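Local coordinates for protein 361aa long hypothetical D-aminopeptidase (Pyrococcus horikoshii, PDB 2DRH) that is of unproven function but probably acts as an aminopeptidase of the DmpA-like S58 kind, at residues F165-V170 against K182-S187; M176-F181 against L206-R212; A248-Q254 against I300-D305. All blocks are in the same frame, centred on the assembly; numbering follows the deposited sequence.

Contact 1 of 3, residues F165-V170 against K182-S187; sequences FEEGAV and KGGIGS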
loop_
_atom_site.group_PDB
_atom_site.type_symbol
_atom_site.label_atom_id
_atom_site.label_comp_id
_atom_site.label_asym_id
_atom_site.label_seq_id
_atom_site.Cartn_x
_atom_site.Cartn_y
_atom_site.Cartn_z
ATOM N N PHE A 165 -6.731 -27.301 21.933
ATOM C CA PHE A 165 -5.313 -27.206 21.622
ATOM C C PHE A 165 -4.582 -26.530 22.764
ATOM O O PHE A 165 -5.096 -25.601 23.378
ATOM C CB PHE A 165 -5.093 -26.457 20.299
ATOM C CG PHE A 165 -5.468 -25.002 20.342
ATOM C CD1 PHE A 165 -4.542 -24.041 20.743
ATOM C CD2 PHE A 165 -6.743 -24.591 19.973
ATOM C CE1 PHE A 165 -4.879 -22.691 20.778
ATOM C CE2 PHE A 165 -7.097 -23.241 20.003
ATOM C CZ PHE A 165 -6.163 -22.287 20.406
ATOM N N GLU A 166 -3.391 -27.024 23.068
ATOM C CA GLU A 166 -2.593 -26.473 24.150
ATOM C C GLU A 166 -2.033 -25.098 23.808
ATOM O O GLU A 166 -1.845 -24.759 22.636
ATOM C CB GLU A 166 -1.441 -27.420 24.486
ATOM C CG GLU A 166 -1.890 -28.782 24.975
ATOM C CD GLU A 166 -0.725 -29.640 25.433
ATOM O OE1 GLU A 166 0.179 -29.907 24.612
ATOM O OE2 GLU A 166 -0.713 -30.045 26.617
ATOM N N GLU A 167 -1.777 -24.312 24.849
ATOM C CA GLU A 167 -1.231 -22.974 24.689
ATOM C C GLU A 167 0.064 -22.875 25.484
ATOM O O GLU A 167 0.349 -23.734 26.316
ATOM C CB GLU A 167 -2.253 -21.930 25.156
ATOM C CG GLU A 167 -3.481 -21.863 24.241
ATOM C CD GLU A 167 -4.503 -20.834 24.674
ATOM O OE1 GLU A 167 -4.107 -19.707 25.041
ATOM O OE2 GLU A 167 -5.713 -21.145 24.629
ATOM N N GLY A 168 0.856 -21.841 25.219
ATOM C CA GLY A 168 2.114 -21.689 25.930
ATOM C C GLY A 168 3.298 -22.081 25.067
ATOM O O GLY A 168 3.311 -21.817 23.867
ATOM N N ALA A 169 4.294 -22.728 25.663
ATOM C CA ALA A 169 5.485 -23.124 24.915
ATOM C C ALA A 169 5.281 -24.446 24.178
ATOM O O ALA A 169 5.836 -25.477 24.552
ATOM C CB ALA A 169 6.685 -23.218 25.859
ATOM N N VAL A 170 4.485 -24.402 23.118
ATOM C CA VAL A 170 4.192 -25.591 22.334
ATOM C C VAL A 170 4.167 -25.209 20.861
ATOM O O VAL A 170 3.984 -24.038 20.525
ATOM C CB VAL A 170 2.814 -26.188 22.749
ATOM C CG1 VAL A 170 2.872 -26.681 24.205
ATOM C CG2 VAL A 170 1.724 -25.127 22.611
ATOM N N LYS A 182 8.861 -16.266 29.387
ATOM C CA LYS A 182 8.666 -17.256 28.341
ATOM C C LYS A 182 7.471 -16.825 27.499
ATOM O O LYS A 182 6.444 -16.410 28.041
ATOM C CB LYS A 182 8.400 -18.631 28.943
ATOM C CG LYS A 182 8.314 -19.746 27.913
ATOM C CD LYS A 182 9.660 -19.977 27.233
ATOM C CE LYS A 182 9.537 -20.990 26.097
ATOM N NZ LYS A 182 8.530 -20.543 25.096
ATOM N N GLY A 183 7.614 -16.903 26.177
ATOM C CA GLY A 183 6.524 -16.539 25.288
ATOM C C GLY A 183 5.912 -17.795 24.696
ATOM O O GLY A 183 6.119 -18.888 25.225
ATOM N N GLY A 184 5.164 -17.653 23.602
ATOM C CA GLY A 184 4.562 -18.817 22.969
ATOM C C GLY A 184 3.194 -18.602 22.339
ATOM O O GLY A 184 2.891 -17.526 21.831
ATOM N N ILE A 185 2.365 -19.642 22.374
ATOM C CA ILE A 185 1.024 -19.585 21.803
ATOM C C ILE A 185 0.005 -19.122 22.840
ATOM O O ILE A 185 0.011 -19.585 23.979
ATOM C CB ILE A 185 0.590 -20.973 21.267
ATOM C CG1 ILE A 185 1.554 -21.440 20.170
ATOM C CG2 ILE A 185 -0.849 -20.918 20.750
ATOM C CD1 ILE A 185 1.525 -20.599 18.899
ATOM N N GLY A 186 -0.851 -18.188 22.435
ATOM C CA GLY A 186 -1.896 -17.677 23.305
ATOM C C GLY A 186 -3.167 -17.573 22.477
ATOM O O GLY A 186 -3.095 -17.417 21.262
ATOM N N SER A 187 -4.335 -17.668 23.101
ATOM C CA SER A 187 -5.569 -17.572 22.331
ATOM C C SER A 187 -6.747 -17.087 23.165
ATOM O O SER A 187 -6.737 -17.162 24.394
ATOM C CB SER A 187 -5.907 -18.924 21.693
ATOM O OG SER A 187 -6.811 -18.756 20.604
#
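I185, E167 and S187 supply about half of the 395 Å² buried here, where a loop is pinned to the start of a strand by one antiparallel bridge. G168 and I185 form a hydrogen-bonded pair with CA atoms 4.8 Å apart: G168 N gives to I185 O at 2.7 Å and I185 N to G168 O at 2.8 Å. The bridge is a single one; directly after it A169 is the centre of an inverse gamma turn. I185 points its CB toward the loop, and its branches spread over it: CG2 lies 4.4 Å from F165 CE1, while CG1 sits 3.6 Å from V170 O. E167 reaches along the strand, and its OE1 accepts a weak bond from S187 N (2.8 Å, angle 124°); the stronger partner of its carboxylate is K20, which with K2 forms salt bridges to OE2. S187 places OG 3.6 Å from F165 CZ, at the ring edge, yet that hydroxyl is hydrogen-bonded to A203 O. G184 (145/-147) has backbone angles that call for glycine, and a CB would also clash with G168 O, 2.2 Å away; instead its CA makes a 3.4 Å CH···O contact with G168 O. On its other edge, strand 184-193 pairs with strand 198-207, with G184 bonded to S207 and G186 to V205, while F165 and V170 pack on strand 28-36.

Contact 2 of 3, residues M176-F181 against L206-R212; sequences MSAFEF and LSNFGRR
A type I' beta turn, A178 to F181, forms the tip of a tight beta hairpin and docks on the loop that leaves strand 198-207. F179 (58/28) and E180 (63/27) take left-handed backbone angles, and A178 N to F181 O (3.0 Å) and F181 N to A178 O (2.9 Å) close the turn. The CA atoms of A178 and N208 lie 4.6 Å apart, those of F179 and R212 4.2 Å. N208, chi1 t, brings OD1 to S177 N at 2.8 Å, and F179 N gives to F209 O at 2.7 Å. F179 (m) and F209 (p) meet obliquely, planes at 67°, with CZ of F179 3.4 Å from CE2 of F209. G210 has angles (84/146) that call for glycine, and a CB would also strike F179 CD1. E180, m then t, sends OE2 to R212 N (3.0 Å), while its OE1 bonds to G233 N. R212 is folded, chi1 t and chi2 to chi4 +60 to +70°, so its guanidinium lies flat on the F181 ring (chi1 m), planes at 11°, a cation-pi stack with CZ 3.9 Å from the centroid. Its edge meets two turn carbonyls: NE to F179 O, 3.0 Å, and NH2 to E180 O, 2.7 Å.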
loop_
_atom_site.group_PDB
_atom_site.type_symbol
_atom_site.label_atom_id
_atom_site.label_comp_id
_atom_site.label_asym_id
_atom_site.label_seq_id
_atom_site.Cartn_x
_atom_site.Cartn_y
_atom_site.Cartn_z
ATOM N N MET A 176 9.943 -19.448 22.062
ATOM C CA MET A 176 9.778 -17.993 21.978
ATOM C C MET A 176 9.904 -17.237 23.307
ATOM O O MET A 176 9.733 -17.806 24.389
ATOM C CB MET A 176 8.424 -17.661 21.344
ATOM C CG MET A 176 8.237 -18.199 19.926
ATOM S SD MET A 176 9.436 -17.561 18.717
ATOM C CE MET A 176 9.614 -18.971 17.632
ATOM N N SER A 177 10.201 -15.944 23.204
ATOM C CA SER A 177 10.362 -15.066 24.359
ATOM C C SER A 177 9.466 -13.842 24.208
ATOM O O SER A 177 9.370 -13.274 23.126
ATOM C CB SER A 177 11.817 -14.587 24.467
ATOM O OG SER A 177 12.710 -15.673 24.549
ATOM N N ALA A 178 8.824 -13.429 25.297
ATOM C CA ALA A 178 7.955 -12.255 25.282
ATOM C C ALA A 178 8.141 -11.466 26.576
ATOM O O ALA A 178 7.942 -12.003 27.670
ATOM C CB ALA A 178 6.498 -12.678 25.134
ATOM N N PHE A 179 8.536 -10.200 26.449
ATOM C CA PHE A 179 8.751 -9.345 27.614
ATOM C C PHE A 179 9.793 -9.958 28.541
ATOM O O PHE A 179 9.770 -9.742 29.751
ATOM C CB PHE A 179 7.433 -9.151 28.372
ATOM C CG PHE A 179 6.377 -8.456 27.569
ATOM C CD1 PHE A 179 6.480 -7.093 27.291
ATOM C CD2 PHE A 179 5.296 -9.168 27.054
ATOM C CE1 PHE A 179 5.521 -6.450 26.511
ATOM C CE2 PHE A 179 4.333 -8.533 26.273
ATOM C CZ PHE A 179 4.445 -7.173 26.002
ATOM N N GLU A 180 10.701 -10.727 27.957
ATOM C CA GLU A 180 11.765 -11.389 28.698
ATOM C C GLU A 180 11.267 -12.411 29.709
ATOM O O GLU A 180 11.913 -12.698 30.715
ATOM C CB GLU A 180 12.694 -10.350 29.335
ATOM C CG GLU A 180 13.374 -9.520 28.264
ATOM C CD GLU A 180 14.314 -8.466 28.808
ATOM O OE1 GLU A 180 15.400 -8.828 29.312
ATOM O OE2 GLU A 180 13.959 -7.275 28.724
ATOM N N PHE A 181 10.095 -12.956 29.403
ATOM C CA PHE A 181 9.471 -14.026 30.166
ATOM C C PHE A 181 9.284 -15.054 29.055
ATOM O O PHE A 181 9.536 -14.747 27.883
ATOM C CB PHE A 181 8.107 -13.608 30.716
ATOM C CG PHE A 181 8.183 -12.683 31.902
ATOM C CD1 PHE A 181 8.809 -13.087 33.077
ATOM C CD2 PHE A 181 7.594 -11.421 31.856
ATOM C CE1 PHE A 181 8.842 -12.246 34.198
ATOM C CE2 PHE A 181 7.620 -10.573 32.965
ATOM C CZ PHE A 181 8.244 -10.986 34.138
ATOM N N LEU A 206 1.285 -15.729 18.393
ATOM C CA LEU A 206 2.591 -16.337 18.608
ATOM C C LEU A 206 3.374 -15.128 19.085
ATOM O O LEU A 206 3.779 -14.296 18.279
ATOM C CB LEU A 206 3.168 -16.869 17.287
ATOM C CG LEU A 206 4.601 -17.418 17.327
ATOM C CD1 LEU A 206 4.687 -18.544 18.338
ATOM C CD2 LEU A 206 5.020 -17.902 15.945
ATOM N N SER A 207 3.547 -15.017 20.399
ATOM C CA SER A 207 4.233 -13.874 20.985
ATOM C C SER A 207 5.726 -14.083 21.119
ATOM O O SER A 207 6.176 -15.108 21.625
ATOM C CB SER A 207 3.641 -13.561 22.361
ATOM O OG SER A 207 3.880 -14.630 23.263
ATOM N N ASN A 208 6.492 -13.090 20.689
ATOM C CA ASN A 208 7.944 -13.180 20.761
ATOM C C ASN A 208 8.535 -11.779 20.711
ATOM O O ASN A 208 9.510 -11.531 20.001
ATOM C CB ASN A 208 8.468 -14.018 19.588
ATOM C CG ASN A 208 9.964 -14.262 19.666
ATOM O OD1 ASN A 208 10.462 -14.859 20.626
ATOM N ND2 ASN A 208 10.690 -13.797 18.656
ATOM N N PHE A 209 7.948 -10.869 21.485
ATOM C CA PHE A 209 8.383 -9.472 21.500
ATOM C C PHE A 209 8.398 -8.846 22.886
ATOM O O PHE A 209 8.072 -9.483 23.892
ATOM C CB PHE A 209 7.435 -8.626 20.650
ATOM C CG PHE A 209 6.069 -8.451 21.276
ATOM C CD1 PHE A 209 5.116 -9.470 21.208
ATOM C CD2 PHE A 209 5.756 -7.293 21.984
ATOM C CE1 PHE A 209 3.864 -9.336 21.845
ATOM C CE2 PHE A 209 4.510 -7.148 22.624
ATOM C CZ PHE A 209 3.567 -8.172 22.552
ATOM N N GLY A 210 8.778 -7.571 22.907
ATOM C CA GLY A 210 8.773 -6.791 24.129
ATOM C C GLY A 210 9.919 -6.831 25.107
ATOM O O GLY A 210 10.578 -7.858 25.287
ATOM N N ARG A 211 10.148 -5.675 25.728
ATOM C CA ARG A 211 11.169 -5.505 26.757
ATOM C C ARG A 211 10.436 -5.842 28.049
ATOM O O ARG A 211 9.211 -5.706 28.120
ATOM C CB ARG A 211 11.639 -4.048 26.824
ATOM C CG ARG A 211 12.681 -3.635 25.806
ATOM C CD ARG A 211 12.726 -2.115 25.731
ATOM N NE ARG A 211 14.040 -1.590 25.375
ATOM C CZ ARG A 211 15.098 -1.617 26.180
ATOM N NH1 ARG A 211 15.001 -2.150 27.392
ATOM N NH2 ARG A 211 16.251 -1.097 25.781
ATOM N N ARG A 212 11.170 -6.265 29.068
ATOM C CA ARG A 212 10.555 -6.627 30.338
ATOM C C ARG A 212 9.645 -5.538 30.908
ATOM O O ARG A 212 8.516 -5.816 31.321
ATOM C CB ARG A 212 11.642 -6.979 31.366
ATOM C CG ARG A 212 11.107 -7.274 32.762
ATOM C CD ARG A 212 10.164 -8.472 32.767
ATOM N NE ARG A 212 10.860 -9.733 32.534
ATOM C CZ ARG A 212 11.717 -10.280 33.389
ATOM N NH1 ARG A 212 11.990 -9.679 34.541
ATOM N NH2 ARG A 212 12.310 -11.425 33.090
HETATM O O HOH W 1 11.384 -10.806 25.145
#

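Contact 3 of 3, residues A248-Q254 against I300-D305; sequences APLTGRQ and IKALPD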
loop_
_atom_site.group_PDB
_atom_site.type_symbol
_atom_site.label_atom_id
_atom_site.label_comp_id
_atom_site.label_asym_id
_atom_site.label_seq_id
_atom_site.Cartn_x
_atom_site.Cartn_y
_atom_site.Cartn_z
ATOM N N ALA A 248 -18.224 -13.789 10.859
ATOM C CA ALA A 248 -18.978 -12.662 10.333
ATOM C C ALA A 248 -18.673 -12.508 8.844
ATOM O O ALA A 248 -17.519 -12.607 8.429
ATOM C CB ALA A 248 -18.601 -11.382 11.082
ATOM N N PRO A 249 -19.708 -12.289 8.016
ATOM C CA PRO A 249 -19.495 -12.128 6.574
ATOM C C PRO A 249 -18.789 -10.804 6.281
ATOM O O PRO A 249 -19.293 -9.734 6.621
ATOM C CB PRO A 249 -20.913 -12.177 6.010
ATOM C CG PRO A 249 -21.724 -11.561 7.107
ATOM C CD PRO A 249 -21.144 -12.230 8.342
ATOM N N LEU A 250 -17.620 -10.889 5.654
ATOM C CA LEU A 250 -16.817 -9.701 5.333
ATOM C C LEU A 250 -16.003 -9.901 4.059
ATOM O O LEU A 250 -15.458 -10.976 3.827
ATOM C CB LEU A 250 -15.856 -9.400 6.477
ATOM C CG LEU A 250 -16.401 -9.166 7.886
ATOM C CD1 LEU A 250 -15.260 -9.336 8.895
ATOM C CD2 LEU A 250 -17.022 -7.788 7.993
ATOM N N THR A 251 -15.919 -8.858 3.241
ATOM C CA THR A 251 -15.159 -8.921 2.001
ATOM C C THR A 251 -13.664 -8.826 2.326
ATOM O O THR A 251 -13.287 -8.596 3.476
ATOM C CB THR A 251 -15.533 -7.762 1.075
ATOM O OG1 THR A 251 -15.040 -6.529 1.625
ATOM C CG2 THR A 251 -17.069 -7.673 0.929
ATOM N N GLY A 252 -12.823 -9.022 1.316
ATOM C CA GLY A 252 -11.386 -8.945 1.516
ATOM C C GLY A 252 -10.977 -7.607 2.109
ATOM O O GLY A 252 -10.242 -7.555 3.093
ATOM N N ARG A 253 -11.475 -6.525 1.522
ATOM C CA ARG A 253 -11.159 -5.181 1.994
ATOM C C ARG A 253 -11.452 -5.029 3.476
ATOM O O ARG A 253 -10.635 -4.495 4.232
ATOM C CB ARG A 253 -11.962 -4.138 1.210
ATOM C CG ARG A 253 -11.796 -2.711 1.729
ATOM C CD ARG A 253 -12.738 -1.779 1.001
ATOM N NE ARG A 253 -14.108 -2.275 1.102
ATOM C CZ ARG A 253 -14.854 -2.175 2.195
ATOM N NH1 ARG A 253 -14.365 -1.587 3.279
ATOM N NH2 ARG A 253 -16.085 -2.668 2.206
ATOM N N GLN A 254 -12.625 -5.502 3.886
ATOM C CA GLN A 254 -13.043 -5.425 5.280
ATOM C C GLN A 254 -12.154 -6.259 6.183
ATOM O O GLN A 254 -11.923 -5.901 7.334
ATOM C CB GLN A 254 -14.502 -5.891 5.418
ATOM C CG GLN A 254 -15.491 -4.967 4.738
ATOM C CD GLN A 254 -16.934 -5.405 4.925
ATOM O OE1 GLN A 254 -17.327 -6.493 4.493
ATOM N NE2 GLN A 254 -17.730 -4.557 5.573
ATOM N N ILE A 300 -21.509 -12.506 -2.519
ATOM C CA ILE A 300 -20.691 -12.412 -1.320
ATOM C C ILE A 300 -21.545 -11.821 -0.207
ATOM O O ILE A 300 -22.069 -10.717 -0.353
ATOM C CB ILE A 300 -19.476 -11.461 -1.527
ATOM C CG1 ILE A 300 -18.653 -11.895 -2.741
ATOM C CG2 ILE A 300 -18.637 -11.420 -0.263
ATOM C CD1 ILE A 300 -18.071 -13.276 -2.634
ATOM N N LYS A 301 -21.702 -12.553 0.892
ATOM C CA LYS A 301 -22.464 -12.039 2.025
ATOM C C LYS A 301 -21.496 -11.104 2.734
ATOM O O LYS A 301 -20.327 -11.447 2.906
ATOM C CB LYS A 301 -22.867 -13.164 2.982
ATOM C CG LYS A 301 -23.873 -14.162 2.414
ATOM C CD LYS A 301 -24.151 -15.287 3.410
ATOM C CE LYS A 301 -22.859 -16.008 3.792
ATOM N NZ LYS A 301 -23.069 -17.150 4.725
ATOM N N ALA A 302 -21.975 -9.934 3.144
ATOM C CA ALA A 302 -21.113 -8.976 3.819
ATOM C C ALA A 302 -21.871 -7.932 4.625
ATOM O O ALA A 302 -22.886 -7.390 4.183
ATOM C CB ALA A 302 -20.219 -8.283 2.795
ATOM N N LEU A 303 -21.360 -7.652 5.815
ATOM C CA LEU A 303 -21.948 -6.653 6.692
ATOM C C LEU A 303 -21.558 -5.268 6.206
ATOM O O LEU A 303 -20.430 -5.056 5.757
ATOM C CB LEU A 303 -21.432 -6.832 8.121
ATOM C CG LEU A 303 -21.800 -8.123 8.855
ATOM C CD1 LEU A 303 -20.921 -8.281 10.077
ATOM C CD2 LEU A 303 -23.272 -8.092 9.244
ATOM N N PRO A 304 -22.487 -4.305 6.277
ATOM C CA PRO A 304 -22.162 -2.948 5.835
ATOM C C PRO A 304 -21.148 -2.375 6.816
ATOM O O PRO A 304 -21.292 -2.542 8.026
ATOM C CB PRO A 304 -23.508 -2.232 5.904
ATOM C CG PRO A 304 -24.196 -2.942 7.036
ATOM C CD PRO A 304 -23.884 -4.386 6.741
ATOM N N ASP A 305 -20.123 -1.706 6.301
ATOM C CA ASP A 305 -19.085 -1.137 7.155
ATOM C C ASP A 305 -19.589 -0.320 8.335
ATOM O O ASP A 305 -18.950 -0.269 9.378
ATOM C CB ASP A 305 -18.126 -0.293 6.311
ATOM C CG ASP A 305 -17.243 -1.144 5.434
ATOM O OD1 ASP A 305 -16.388 -1.864 5.983
ATOM O OD2 ASP A 305 -17.409 -1.113 4.198
#
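One glutamine side chain both closes a helix cap and grips the opposing segment. Q254 and T251 form a capping box at the start of helix 252-268: T251 N gives to Q254 OE1 at 3.0 Å, and T251 OG1, at the N-cap, accepts a weak bond from Q254 N at 3.5 Å. With OE1 so engaged, NE2 is directed across the contact to L303 O (2.8 Å, angle 171°) and D305 OD1 (3.0 Å). Ahead of the helix, P249 lies beside A302, CA atoms 4.5 Å apart, and P249 O accepts from L303 N at 3.0 Å. The P249 ring packs on L303, CG to CG 3.9 Å, and T251 CG2 meets A302 CB at 3.7 Å. This lies at a subunit interface: I300 and A302 pair antiparallel with a strand of the second subunit, extending the sheet across it, while R253 NH1 bonds to E88 O of that subunit. D305 is also bridged by R257 of its own chain, and its salt bridge to R253 is tightest at NH2 to OD2, 2.9 Å.

From the N terminus, contact 1 ties the loop after helix 151-160 to strand 184-193, the chain returning to it at 182-187 after only 11 residues. Contact 2 opens within that excursion and closes at 206-212, so the two closures cross; it ties the 177-182 hairpin to the end of strand 198-207, the neighbour of 184-193 in one sheet. They also touch: their centres are 12 Å apart, G183 N lies 2.9 Å from M176 O, and I185 CD1 packs 3.8 Å from L206 CD1. Contact 3 follows in series, closing a 45-residue excursion between the start of helix 252-268 and the end of strand 298-302. Its centre is about 34 Å from that of contact 2, on the opposite side of the chain's centre.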